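PDB 5AEG: alpha-glucosidase YIHQ from Escherichia coli, which hydrolyses sulfoquinovosyl diacylglycerides and simple sulfoquinovosides, releasing sulfoquinovose that the bacterium degrades by sulfoglycolysis. Local coordinates for residues C132-S137 against L491-T496; A241-Q246 against G460-S465; F330-N335 against L397-W402; E388-N393 against Y438-E443; E449-M454 against Y464-W469. One frame throughout, in Å; residues are numbered along the deposited sequence.

Interaction 1: C132-S137 against L491-T496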
# COMPACT_ATOMS: atom_id res chain seq x y z
N CYS A 132 1.20 6.43 -7.87
CA CYS A 132 -0.22 6.13 -7.86
C CYS A 132 -0.60 5.15 -6.77
O CYS A 132 -1.59 4.41 -6.92
CB CYS A 132 -0.81 5.75 -9.20
SG CYS A 132 -1.02 7.08 -10.43
N GLY A 133 0.10 5.22 -5.65
CA GLY A 133 -0.14 4.36 -4.49
C GLY A 133 0.61 3.07 -4.62
O GLY A 133 1.81 3.06 -4.97
N GLU A 134 -0.07 1.96 -4.33
CA GLU A 134 0.55 0.62 -4.33
C GLU A 134 0.05 -0.10 -5.58
O GLU A 134 -1.11 -0.52 -5.67
CB GLU A 134 0.20 -0.13 -3.04
CG GLU A 134 1.00 -1.47 -2.84
CD GLU A 134 0.66 -2.11 -1.54
OE1 GLU A 134 -0.38 -1.66 -0.96
OE2 GLU A 134 1.46 -2.91 -1.03
N GLN A 135 0.97 -0.27 -6.53
CA GLN A 135 0.79 -0.87 -7.79
C GLN A 135 1.54 -2.20 -7.88
O GLN A 135 2.70 -2.29 -7.52
CB GLN A 135 1.22 0.09 -8.88
CG GLN A 135 0.33 1.35 -8.95
CD GLN A 135 -1.12 1.03 -9.33
OE1 GLN A 135 -1.42 0.00 -10.00
NE2 GLN A 135 -2.02 1.93 -8.99
N PHE A 136 0.82 -3.24 -8.26
CA PHE A 136 1.38 -4.58 -8.18
C PHE A 136 1.81 -5.21 -9.51
O PHE A 136 2.53 -6.21 -9.48
CB PHE A 136 0.32 -5.49 -7.50
CG PHE A 136 0.13 -5.26 -6.04
CD1 PHE A 136 -0.81 -4.32 -5.61
CD2 PHE A 136 0.76 -6.05 -5.09
CE1 PHE A 136 -1.04 -4.09 -4.28
CE2 PHE A 136 0.51 -5.87 -3.77
CZ PHE A 136 -0.38 -4.87 -3.37
N SER A 137 1.34 -4.72 -10.66
CA SER A 137 1.75 -5.21 -11.97
C SER A 137 2.72 -4.31 -12.73
O SER A 137 3.44 -4.78 -13.64
CB SER A 137 0.51 -5.41 -12.88
OG SER A 137 -0.36 -6.42 -12.36
N LEU A 491 7.87 -0.44 -4.31
CA LEU A 491 8.54 0.63 -5.02
C LEU A 491 7.55 1.73 -5.39
O LEU A 491 7.87 2.92 -5.25
CB LEU A 491 9.22 0.18 -6.25
CG LEU A 491 10.40 -0.81 -6.01
CD1 LEU A 491 10.98 -1.25 -7.33
CD2 LEU A 491 11.47 -0.21 -5.10
N SER A 492 6.38 1.34 -5.87
CA SER A 492 5.29 2.30 -6.12
C SER A 492 4.94 3.07 -4.86
O SER A 492 4.84 4.32 -4.85
CB SER A 492 4.10 1.56 -6.71
OG SER A 492 3.64 0.54 -5.84
N LEU A 493 4.78 2.37 -3.74
CA LEU A 493 4.53 3.06 -2.47
C LEU A 493 5.64 3.97 -2.02
O LEU A 493 5.39 5.11 -1.56
CB LEU A 493 4.18 2.08 -1.33
CG LEU A 493 2.71 1.67 -1.38
CD1 LEU A 493 2.39 0.61 -0.37
CD2 LEU A 493 1.78 2.89 -1.13
N ALA A 494 6.86 3.52 -2.20
CA ALA A 494 8.00 4.36 -1.92
C ALA A 494 7.99 5.74 -2.62
O ALA A 494 8.28 6.78 -1.99
CB ALA A 494 9.28 3.58 -2.20
N MET A 495 7.59 5.73 -3.89
CA MET A 495 7.45 6.90 -4.75
C MET A 495 6.15 7.67 -4.48
O MET A 495 5.98 8.77 -4.99
CB MET A 495 7.47 6.48 -6.21
CG MET A 495 8.80 5.90 -6.66
SD MET A 495 10.25 6.94 -6.29
CE MET A 495 9.94 8.20 -7.52
N THR A 496 5.27 7.13 -3.62
CA THR A 496 4.06 7.82 -3.18
C THR A 496 4.22 8.19 -1.70
O THR A 496 3.25 8.48 -0.97
CB THR A 496 2.80 6.89 -3.37
OG1 THR A 496 2.81 6.33 -4.68
CG2 THR A 496 1.54 7.73 -3.27
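Glu134 and Leu493 cross obliquely. With CG anti to the backbone N (chi1 -171°) and the chain extended beyond it, the carboxylate of Glu134 reaches past the leucine, whose CD1 approaches Glu134 CD to 3.4 Å and lies almost as near to both carboxylate oxygens. The other methyl, CD2, turns back to the Gly133 backbone, 3.7 Å from Gly133 C. The polar end of Glu134 is held from elsewhere, by a hydrogen bond between OE2 and His501 NE2. Ser492, one residue earlier on the helix, meets the chain beyond the corner: its OG receives Gln135 N at 2.9 Å in a nearly straight bond (174°), while also bonding the Pro488 carbonyl one turn back. The two segments join different domains of the family 31 fold, the end of strand 129-133 in the N-terminal mutarotase-like beta domain and the last turn of helix 486-495 in the TIM-barrel domain. At that helix end Thr496 OG1 accepts a more bent bond from Gly133 N, 3.1 Å, and donates to Ser492 O at 2.9 Å. An alanine here would probably leave Gly133 N without its acceptor and Ser492 O without that hydroxyl donor. On the strand side, Gln135 folds back at chi2 (-64°), and its NE2 donates to Cys132 O from above the carbonyl plane, at 3.3 Å.

Interaction 2: A241-Q246 against G460-S465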
# COMPACT_ATOMS: atom_id res chain seq x y z
N ALA A 241 6.80 15.94 3.06
CA ALA A 241 6.42 17.18 3.83
C ALA A 241 4.98 17.54 3.59
O ALA A 241 4.33 18.01 4.48
CB ALA A 241 7.36 18.36 3.46
N LEU A 242 4.46 17.19 2.43
CA LEU A 242 3.07 17.41 2.07
C LEU A 242 2.14 16.35 2.65
O LEU A 242 1.14 16.65 3.26
CB LEU A 242 2.94 17.45 0.56
CG LEU A 242 1.49 17.65 0.07
CD1 LEU A 242 0.85 18.92 0.59
CD2 LEU A 242 1.43 17.60 -1.45
N LEU A 243 2.47 15.09 2.45
CA LEU A 243 1.53 14.00 2.81
C LEU A 243 1.66 13.45 4.19
O LEU A 243 0.70 12.89 4.73
CB LEU A 243 1.69 12.86 1.84
CG LEU A 243 1.60 13.11 0.31
CD1 LEU A 243 1.98 11.83 -0.46
CD2 LEU A 243 0.26 13.62 -0.10
N GLY A 244 2.88 13.47 4.73
CA GLY A 244 3.14 12.83 6.02
C GLY A 244 4.41 11.98 5.96
O GLY A 244 4.77 11.51 4.87
N ARG A 245 5.05 11.83 7.14
CA ARG A 245 6.14 10.90 7.37
C ARG A 245 5.77 9.92 8.46
O ARG A 245 5.05 10.25 9.37
CB ARG A 245 7.41 11.61 7.75
CG ARG A 245 7.93 12.41 6.61
CD ARG A 245 9.23 13.18 6.82
NE ARG A 245 9.54 14.03 5.68
CZ ARG A 245 9.87 15.31 5.76
NH1 ARG A 245 10.08 15.88 6.93
NH2 ARG A 245 10.04 16.00 4.67
N GLN A 246 6.26 8.68 8.34
CA GLN A 246 5.92 7.64 9.27
C GLN A 246 6.82 7.72 10.52
O GLN A 246 7.92 8.18 10.45
CB GLN A 246 6.20 6.25 8.63
CG GLN A 246 5.29 5.92 7.42
CD GLN A 246 5.94 6.24 6.10
OE1 GLN A 246 6.95 5.62 5.72
NE2 GLN A 246 5.40 7.27 5.40
N GLY A 460 -2.79 10.38 3.11
CA GLY A 460 -2.63 10.54 4.56
C GLY A 460 -2.14 9.31 5.30
O GLY A 460 -1.66 9.39 6.46
N SER A 461 -2.29 8.11 4.70
CA SER A 461 -1.67 6.89 5.26
C SER A 461 -0.17 7.06 5.47
O SER A 461 0.46 6.44 6.30
CB SER A 461 -1.98 5.65 4.34
OG SER A 461 -3.36 5.35 4.49
N GLN A 462 0.43 7.94 4.68
CA GLN A 462 1.83 8.29 4.86
C GLN A 462 2.18 8.80 6.29
O GLN A 462 3.30 8.60 6.77
CB GLN A 462 2.23 9.33 3.83
CG GLN A 462 2.23 8.91 2.39
CD GLN A 462 0.85 8.87 1.76
OE1 GLN A 462 -0.14 9.38 2.33
NE2 GLN A 462 0.77 8.25 0.58
N LYS A 463 1.24 9.49 6.93
CA LYS A 463 1.40 9.91 8.35
C LYS A 463 0.84 8.82 9.31
O LYS A 463 1.44 8.49 10.35
CB LYS A 463 0.60 11.21 8.63
CG LYS A 463 0.75 11.74 10.08
CD LYS A 463 0.15 13.15 10.13
CE LYS A 463 -0.01 13.77 11.52
NZ LYS A 463 1.00 13.25 12.47
N TYR A 464 -0.33 8.30 8.96
CA TYR A 464 -1.11 7.54 9.92
C TYR A 464 -0.86 6.03 9.94
O TYR A 464 -1.13 5.45 10.97
CB TYR A 464 -2.60 7.81 9.70
CG TYR A 464 -2.98 9.26 9.95
CD1 TYR A 464 -2.59 9.91 11.12
CD2 TYR A 464 -3.66 9.98 8.98
CE1 TYR A 464 -2.93 11.25 11.35
CE2 TYR A 464 -3.99 11.31 9.20
CZ TYR A 464 -3.63 11.93 10.38
OH TYR A 464 -3.96 13.24 10.55
N SER A 465 -0.35 5.40 8.87
CA SER A 465 -0.13 3.91 8.94
C SER A 465 1.34 3.71 9.31
O SER A 465 2.26 4.11 8.57
CB SER A 465 -0.43 3.20 7.65
OG SER A 465 -0.14 1.83 7.79
O HOH W 1 3.58 9.68 11.41
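Gln246 and Gln462 are both bent at their second torsion, and the two bends shape the contact. In Gln246, CG lies anti to the carbonyl carbon and chi2 of 96° swings CD back toward the short helix 461-464, where NE2 donates to Gln462 O at 2.8 Å. The bond is nearly straight (167°), lies in the carbonyl plane on a lone pair, and keeps close to the amide plane of Gln246. Gln462 bends at chi2 (77°) toward its own N-terminus, and its OE1 takes Gly460 N at 2.9 Å nearly along the C=O axis. Leu243 crosses this folded chain, its CD1 3.9 Å from Gln462 CD, so the amide is packed by an alkyl group as well as bonded. The contact ties the end of helix 232-243, on the way from the N-terminal beta domain to the first barrel strand, to the single helical turn between barrel strands 451-454 and 468-469. Gly244, with positive phi at the helix end, brings its CA within 3.9 Å of Lys463 N; a CB at this position would clash with that nitrogen. Further along, a water donates to Arg245 O at 2.6 Å and to Lys463 O at 2.7 Å, bridging the two backbones. Both amides have further partners: Gln246 OE1 bonds Asn579 and Gly499, and Gln462 NE2 bonds Gln184 and Thr496.

Interaction 3: F330-N335 against L397-W402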
# COMPACT_ATOMS: atom_id res chain seq x y z
N PHE A 330 3.04 -9.78 21.55
CA PHE A 330 1.82 -10.42 21.08
C PHE A 330 1.10 -9.44 20.19
O PHE A 330 0.87 -8.26 20.58
CB PHE A 330 0.85 -10.82 22.23
CG PHE A 330 -0.36 -11.51 21.73
CD1 PHE A 330 -0.28 -12.81 21.28
CD2 PHE A 330 -1.56 -10.85 21.63
CE1 PHE A 330 -1.40 -13.45 20.78
CE2 PHE A 330 -2.68 -11.50 21.12
CZ PHE A 330 -2.59 -12.78 20.69
N LEU A 331 0.73 -9.91 19.02
CA LEU A 331 0.02 -9.06 18.05
C LEU A 331 -1.32 -9.65 17.67
O LEU A 331 -1.48 -10.87 17.49
CB LEU A 331 0.87 -8.83 16.79
CG LEU A 331 2.16 -8.06 16.89
CD1 LEU A 331 3.31 -8.94 17.33
CD2 LEU A 331 2.54 -7.42 15.55
N ALA A 332 -2.30 -8.80 17.47
CA ALA A 332 -3.69 -9.24 17.25
C ALA A 332 -4.25 -8.73 15.94
O ALA A 332 -3.51 -8.59 15.01
CB ALA A 332 -4.54 -8.86 18.47
N TYR A 333 -5.56 -8.53 15.83
CA TYR A 333 -6.23 -8.23 14.58
C TYR A 333 -7.48 -7.40 14.89
O TYR A 333 -8.23 -7.73 15.86
CB TYR A 333 -6.64 -9.54 13.87
CG TYR A 333 -7.44 -9.38 12.62
CD1 TYR A 333 -8.83 -9.09 12.67
CD2 TYR A 333 -6.88 -9.55 11.38
CE1 TYR A 333 -9.55 -8.91 11.50
CE2 TYR A 333 -7.62 -9.38 10.20
CZ TYR A 333 -8.95 -9.04 10.27
OH TYR A 333 -9.68 -8.89 9.17
N ILE A 334 -7.75 -6.44 14.01
CA ILE A 334 -8.96 -5.64 14.04
C ILE A 334 -9.28 -5.15 12.62
O ILE A 334 -8.37 -4.99 11.77
CB ILE A 334 -8.87 -4.48 15.08
CG1 ILE A 334 -10.24 -3.78 15.16
CG2 ILE A 334 -7.81 -3.43 14.77
CD1 ILE A 334 -10.34 -2.91 16.39
N ASN A 335 -10.58 -4.95 12.34
CA ASN A 335 -11.04 -4.36 11.13
C ASN A 335 -12.22 -3.40 11.44
O ASN A 335 -12.65 -3.38 12.61
CB ASN A 335 -11.27 -5.38 10.06
CG ASN A 335 -12.53 -6.17 10.20
OD1 ASN A 335 -13.57 -5.68 10.54
ND2 ASN A 335 -12.45 -7.40 9.79
N LEU A 397 -4.70 -4.69 26.97
CA LEU A 397 -4.46 -6.09 27.12
C LEU A 397 -2.96 -6.38 27.06
O LEU A 397 -2.50 -7.43 27.49
CB LEU A 397 -5.22 -6.85 26.04
CG LEU A 397 -5.08 -8.39 25.94
CD1 LEU A 397 -5.70 -9.13 27.09
CD2 LEU A 397 -5.72 -8.87 24.68
N GLY A 398 -2.16 -5.43 26.54
CA GLY A 398 -0.72 -5.72 26.40
C GLY A 398 -0.25 -6.08 24.97
O GLY A 398 0.91 -6.45 24.77
N CYS A 399 -1.11 -5.89 24.00
CA CYS A 399 -0.72 -6.14 22.59
C CYS A 399 0.39 -5.22 22.19
O CYS A 399 0.33 -3.98 22.39
CB CYS A 399 -1.90 -5.98 21.65
SG CYS A 399 -3.18 -7.20 21.83
N GLY A 400 1.39 -5.80 21.52
CA GLY A 400 2.45 -5.01 20.92
C GLY A 400 2.21 -4.46 19.48
O GLY A 400 3.02 -3.70 18.96
N GLY A 401 1.11 -4.89 18.89
CA GLY A 401 0.71 -4.50 17.57
C GLY A 401 -0.42 -5.32 17.10
O GLY A 401 -0.93 -6.15 17.87
N TRP A 402 -0.82 -5.10 15.84
CA TRP A 402 -1.93 -5.87 15.26
C TRP A 402 -1.98 -5.62 13.79
O TRP A 402 -1.48 -4.60 13.33
CB TRP A 402 -3.31 -5.49 15.87
CG TRP A 402 -3.56 -3.97 15.98
CD1 TRP A 402 -4.14 -3.13 15.01
CD2 TRP A 402 -3.27 -3.15 17.08
NE1 TRP A 402 -4.17 -1.85 15.46
CE2 TRP A 402 -3.70 -1.82 16.74
CE3 TRP A 402 -2.76 -3.40 18.38
CZ2 TRP A 402 -3.55 -0.73 17.60
CZ3 TRP A 402 -2.63 -2.27 19.28
CH2 TRP A 402 -3.04 -0.97 18.88
O HOH W 2 2.95 -7.66 23.57
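Cys399 SG sits in an apolar corner between Ala332 CB and the ring of Phe330, 4.0 Å from CB and equally far from Phe330 CD2. The sulfur lies in the plane of the ring at its edge, a sulfur-aromatic contact of the edge kind. Farther along the same face, Trp402 and Ile334 run side by side and point the same way; Ile334 CG2 touches Trp402 CD1 at 3.7 Å. A chi1 of 46° puts CG of Trp402 between the backbone N and the carbonyl carbon, and the indole NE1 bonds Asn437. These are neighbouring parallel strands of the TIM barrel, the third and fourth along the chain, and this face looks out to helices 380-395 and 422-444. On the other face Leu331 bends over Gly401, with CB 3.4 Å from Gly401 O and CG and CD2 against the glycine backbone. An alanine in place of Leu331 would probably open a gap above Gly401, which has no side chain to fill it. Backbone bonds form the polar edge: Ala332 N to Gly401 O, 3.0 Å, and Gly400 N to Phe330 O, 2.7 Å. Gly401 N, by contrast, is buried without a partner in the model. Inside the barrel Tyr333 OH bonds the catalytic nucleophile Asp405 and takes Asn335 ND2 at 3.2 Å, a second-shell contact that is likely to steady the tyrosine hydroxyl.

Interaction 4: E388-N393 against Y438-E443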
# COMPACT_ATOMS: atom_id res chain seq x y z
N GLU A 388 -11.57 3.85 21.37
CA GLU A 388 -11.54 3.29 22.75
C GLU A 388 -11.57 1.82 22.78
O GLU A 388 -10.95 1.19 23.66
CB GLU A 388 -12.70 3.84 23.66
CG GLU A 388 -12.54 5.34 23.94
CD GLU A 388 -11.25 5.74 24.67
OE1 GLU A 388 -10.94 5.02 25.65
OE2 GLU A 388 -10.56 6.76 24.27
N VAL A 389 -12.28 1.23 21.83
CA VAL A 389 -12.22 -0.20 21.68
C VAL A 389 -10.75 -0.62 21.49
O VAL A 389 -10.31 -1.57 22.14
CB VAL A 389 -13.07 -0.71 20.51
CG1 VAL A 389 -12.77 -2.15 20.16
CG2 VAL A 389 -14.57 -0.60 20.83
N ILE A 390 -10.03 0.05 20.59
CA ILE A 390 -8.63 -0.28 20.37
C ILE A 390 -7.86 -0.10 21.66
O ILE A 390 -7.09 -0.99 22.05
CB ILE A 390 -7.98 0.55 19.19
CG1 ILE A 390 -8.60 0.16 17.83
CG2 ILE A 390 -6.49 0.22 19.06
CD1 ILE A 390 -8.40 1.19 16.71
N LYS A 391 -8.06 1.03 22.34
CA LYS A 391 -7.27 1.32 23.54
C LYS A 391 -7.51 0.35 24.68
O LYS A 391 -6.58 -0.11 25.28
CB LYS A 391 -7.49 2.76 24.01
CG LYS A 391 -6.79 3.73 23.09
CD LYS A 391 -7.41 5.11 23.10
CE LYS A 391 -7.44 5.74 24.45
NZ LYS A 391 -7.96 7.14 24.20
N LYS A 392 -8.78 0.01 24.91
CA LYS A 392 -9.14 -0.78 26.07
C LYS A 392 -8.99 -2.27 25.79
O LYS A 392 -8.50 -3.02 26.69
CB LYS A 392 -10.55 -0.41 26.55
CG LYS A 392 -11.35 -1.44 27.36
CD LYS A 392 -11.68 -1.04 28.81
CE LYS A 392 -10.43 -0.83 29.69
NZ LYS A 392 -9.42 -1.95 29.66
N ASN A 393 -9.30 -2.72 24.56
CA ASN A 393 -9.33 -4.14 24.29
C ASN A 393 -8.00 -4.74 23.73
O ASN A 393 -7.76 -5.93 23.86
CB ASN A 393 -10.54 -4.46 23.41
CG ASN A 393 -11.89 -4.21 24.11
OD1 ASN A 393 -11.92 -3.86 25.23
ND2 ASN A 393 -12.95 -4.32 23.41
N TYR A 438 -3.71 5.21 14.56
CA TYR A 438 -2.61 6.08 14.91
C TYR A 438 -2.97 6.88 16.18
O TYR A 438 -2.18 6.97 17.07
CB TYR A 438 -2.36 7.05 13.75
CG TYR A 438 -1.32 8.05 13.99
CD1 TYR A 438 -0.01 7.77 13.73
CD2 TYR A 438 -1.64 9.32 14.55
CE1 TYR A 438 0.99 8.71 13.99
CE2 TYR A 438 -0.65 10.26 14.80
CZ TYR A 438 0.65 9.95 14.52
OH TYR A 438 1.63 10.87 14.77
N GLU A 439 -4.20 7.43 16.23
CA GLU A 439 -4.65 8.22 17.42
C GLU A 439 -4.76 7.37 18.67
O GLU A 439 -4.37 7.81 19.77
CB GLU A 439 -5.92 9.04 17.14
CG GLU A 439 -5.56 10.21 16.26
CD GLU A 439 -6.73 11.13 15.88
OE1 GLU A 439 -7.89 10.76 15.89
OE2 GLU A 439 -6.41 12.24 15.46
N ALA A 440 -5.12 6.11 18.52
CA ALA A 440 -5.13 5.24 19.65
C ALA A 440 -3.76 5.12 20.28
O ALA A 440 -3.59 5.24 21.50
CB ALA A 440 -5.71 3.88 19.28
N LEU A 441 -2.74 4.98 19.43
CA LEU A 441 -1.37 4.96 19.91
C LEU A 441 -0.94 6.35 20.42
O LEU A 441 -0.24 6.47 21.44
CB LEU A 441 -0.33 4.54 18.85
CG LEU A 441 -0.14 3.01 18.55
CD1 LEU A 441 -1.41 2.33 18.27
CD2 LEU A 441 0.86 2.86 17.40
N GLU A 442 -1.27 7.36 19.66
CA GLU A 442 -0.86 8.73 20.07
C GLU A 442 -1.41 9.02 21.50
O GLU A 442 -0.68 9.45 22.37
CB GLU A 442 -1.38 9.75 19.09
CG GLU A 442 -0.70 11.08 19.14
CD GLU A 442 -1.36 12.08 18.18
OE1 GLU A 442 -2.51 11.87 17.70
OE2 GLU A 442 -0.69 13.08 17.86
N GLU A 443 -2.68 8.71 21.72
CA GLU A 443 -3.34 9.00 22.96
C GLU A 443 -2.86 8.15 24.13
O GLU A 443 -3.09 8.56 25.23
CB GLU A 443 -4.86 8.93 22.80
CG GLU A 443 -5.35 10.04 21.89
CD GLU A 443 -6.77 9.94 21.49
OE1 GLU A 443 -7.50 9.08 22.01
OE2 GLU A 443 -7.18 10.71 20.61
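Apolar contact is confined to a small patch, where Ala440 CB fits against Ile390 CG2 at 3.7 Å and against Lys391 CG at 4.0 Å. The axes of segments 388-393 and 438-443 pass 9.2 Å apart at a crossing angle of -51°. Ionic contact takes over toward the surface. The Lys391 chain bends at its third torsion (58°), which turns CE aside from an otherwise extended course, and it meets the Glu443 side chain at about a right angle. Its NZ bonds Glu443 OE1 at 3.0 Å on the anti lone pair, and one turn back along its own helix it reaches Glu388 OE2 at 2.6 Å, on the syn side but tilted out of the carboxylate plane. The lysine thus lies between two carboxylates, of which Glu388 OE2 and Glu443 OE1 are 4.5 Å apart, and its charge probably offsets their repulsion. Glu443 OE2 has a further salt bridge, to Lys387. The two helices are neighbours on the outside of the TIM barrel, and helix 380-395 and helix 422-444 flank strand 401-404 in the chain: Ile390 and Leu441 each pack beneath them on Trp402 of that strand.

Interaction 5: E449-M454 against Y464-W469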
# COMPACT_ATOMS: atom_id res chain seq x y z
N GLU A 449 6.41 2.28 19.95
CA GLU A 449 6.43 1.11 20.82
C GLU A 449 5.49 0.01 20.35
O GLU A 449 5.78 -1.18 20.51
CB GLU A 449 6.05 1.47 22.30
CG GLU A 449 7.14 2.14 23.15
CD GLU A 449 6.54 2.81 24.39
OE1 GLU A 449 5.83 2.12 25.16
OE2 GLU A 449 6.69 4.05 24.55
N ILE A 450 4.33 0.40 19.88
CA ILE A 450 3.37 -0.52 19.27
C ILE A 450 3.41 -0.35 17.75
O ILE A 450 3.52 0.77 17.24
CB ILE A 450 1.94 -0.24 19.84
CG1 ILE A 450 1.92 -0.73 21.30
CG2 ILE A 450 0.81 -0.89 19.04
CD1 ILE A 450 0.63 -0.33 22.06
N LEU A 451 3.29 -1.47 17.05
CA LEU A 451 3.33 -1.46 15.55
C LEU A 451 2.05 -2.10 14.97
O LEU A 451 1.80 -3.32 15.16
CB LEU A 451 4.64 -2.16 15.05
CG LEU A 451 4.63 -1.94 13.53
CD1 LEU A 451 5.11 -0.62 13.00
CD2 LEU A 451 4.55 -3.14 12.62
N PHE A 452 1.26 -1.31 14.29
CA PHE A 452 0.15 -1.86 13.50
C PHE A 452 0.49 -1.83 12.01
O PHE A 452 1.30 -1.00 11.53
CB PHE A 452 -1.21 -1.20 13.80
CG PHE A 452 -1.30 0.20 13.46
CD1 PHE A 452 -1.75 0.61 12.19
CD2 PHE A 452 -1.04 1.15 14.41
CE1 PHE A 452 -1.87 1.98 11.90
CE2 PHE A 452 -1.10 2.48 14.12
CZ PHE A 452 -1.54 2.91 12.89
N PHE A 453 -0.13 -2.72 11.28
CA PHE A 453 0.15 -2.81 9.88
C PHE A 453 -1.16 -2.91 9.11
O PHE A 453 -2.08 -3.60 9.59
CB PHE A 453 1.17 -3.93 9.55
CG PHE A 453 0.85 -5.28 10.15
CD1 PHE A 453 1.24 -5.58 11.43
CD2 PHE A 453 0.25 -6.26 9.37
CE1 PHE A 453 0.92 -6.81 11.99
CE2 PHE A 453 -0.03 -7.52 9.90
CZ PHE A 453 0.32 -7.78 11.21
N MET A 454 -1.19 -2.29 7.93
CA MET A 454 -2.40 -2.20 7.13
C MET A 454 -2.16 -2.63 5.73
O MET A 454 -1.01 -2.53 5.22
CB MET A 454 -2.86 -0.68 7.08
CG MET A 454 -3.08 -0.15 8.48
SD MET A 454 -3.91 1.44 8.49
CE MET A 454 -5.59 1.04 7.99
N TYR A 464 -0.33 8.30 8.96
CA TYR A 464 -1.11 7.54 9.92
C TYR A 464 -0.86 6.03 9.94
O TYR A 464 -1.13 5.45 10.97
CB TYR A 464 -2.60 7.81 9.70
CG TYR A 464 -2.98 9.26 9.95
CD1 TYR A 464 -2.59 9.91 11.12
CD2 TYR A 464 -3.66 9.98 8.98
CE1 TYR A 464 -2.93 11.25 11.35
CE2 TYR A 464 -3.99 11.31 9.20
CZ TYR A 464 -3.63 11.93 10.38
OH TYR A 464 -3.96 13.24 10.55
N SER A 465 -0.35 5.40 8.87
CA SER A 465 -0.13 3.91 8.94
C SER A 465 1.34 3.71 9.31
O SER A 465 2.26 4.11 8.57
CB SER A 465 -0.43 3.20 7.65
OG SER A 465 -0.14 1.83 7.79
N THR A 466 1.59 3.06 10.43
CA THR A 466 2.92 2.85 10.85
C THR A 466 3.68 1.77 10.03
O THR A 466 4.91 1.68 10.13
CB THR A 466 2.94 2.40 12.34
OG1 THR A 466 1.89 1.41 12.58
CG2 THR A 466 2.61 3.65 13.27
N MET A 467 2.96 0.97 9.26
CA MET A 467 3.58 -0.06 8.39
C MET A 467 2.58 -0.52 7.40
O MET A 467 1.41 -0.81 7.79
CB MET A 467 4.03 -1.25 9.25
CG MET A 467 4.44 -2.46 8.47
SD MET A 467 5.95 -2.35 7.47
CE MET A 467 7.16 -2.41 8.82
N MET A 468 2.98 -0.58 6.12
CA MET A 468 2.14 -1.19 5.13
C MET A 468 2.55 -2.67 4.97
O MET A 468 3.71 -3.04 5.08
CB MET A 468 2.17 -0.48 3.76
CG MET A 468 1.90 0.99 3.80
SD MET A 468 0.36 1.42 4.57
CE MET A 468 -0.86 0.49 3.72
N TRP A 469 1.54 -3.52 4.71
CA TRP A 469 1.82 -4.87 4.22
C TRP A 469 1.15 -5.04 2.88
O TRP A 469 0.08 -4.47 2.61
CB TRP A 469 1.60 -6.00 5.22
CG TRP A 469 0.49 -7.00 4.98
CD1 TRP A 469 0.59 -8.23 4.36
CD2 TRP A 469 -0.87 -6.90 5.44
NE1 TRP A 469 -0.63 -8.83 4.35
CE2 TRP A 469 -1.55 -8.01 4.96
CE3 TRP A 469 -1.59 -5.90 6.11
CZ2 TRP A 469 -2.94 -8.21 5.19
CZ3 TRP A 469 -2.94 -6.10 6.36
CH2 TRP A 469 -3.61 -7.22 5.84
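Phe452 and Thr466 meet between the fifth and sixth strands of the TIM barrel, 451-454 and 468-469, which are joined by a single bridge between Met454 and Met468. The tight part lies round the Phe452 ring. Its CG stands between the backbone N and the carbonyl carbon (chi1 64°), and Thr466 OG1 rests over the centre of one ring face while donating to Phe452 O at 2.7 Å, so one hydroxyl covers the ring and bonds the backbone carbonyl of the same phenylalanine. Tyr464 O comes to the ring edge, 3.2 Å from Phe452 CZ; this buried carbonyl has no partner in the model. On the far side of the strand, Phe453 turns its edge to the Trp469 indole in an offset edge-to-face pair, planes at 86°, and Phe453 CB touches Met467 CG at 3.7 Å. Met454 is packed as well, its CG 3.6 Å from Ser465 OG. The looser side is that of Tyr464, partly exposed, whose ring leads away from the strand; among the apolar contacts, Met454 CB to Met468 CE is a longer one at 4.1 Å. Two backbone bonds fasten the strands, Met454 N to Met467 O and Trp469 N to Met454 O, the second nearly straight. Trp469 also bonds Asp504 through NE1 and lies close to the nucleophile Asp405, and its CE3 presses against Met454 C at 3.3 Å.

How the interactions relate
Interactions 3, 4 and 5 form one connected part of the barrel. Strands 401-404 and 451-454 are joined by Gly400 O to Leu451 N at 3.0 Å and Trp402 O to Phe453 N at 3.1 Å; both helices of interaction 4 pack on Trp402, with Trp402 CZ2 3.4 Å from Ile390 CG2, and helix 422-444 also on Phe452. Interaction 2 shares Tyr464 and Ser465 with interaction 5 and meets interaction 1 through Gln462 NE2 and Thr496 O, 2.9 Å apart. The pocket lies nearest interactions 3 and 5: the side chains of Tyr333 and Trp469 are about 3 and 4 Å from that of the nucleophile Asp405, whereas that of Glu134 in interaction 1 is about 9 Å from that of the probable proton donor Asp472.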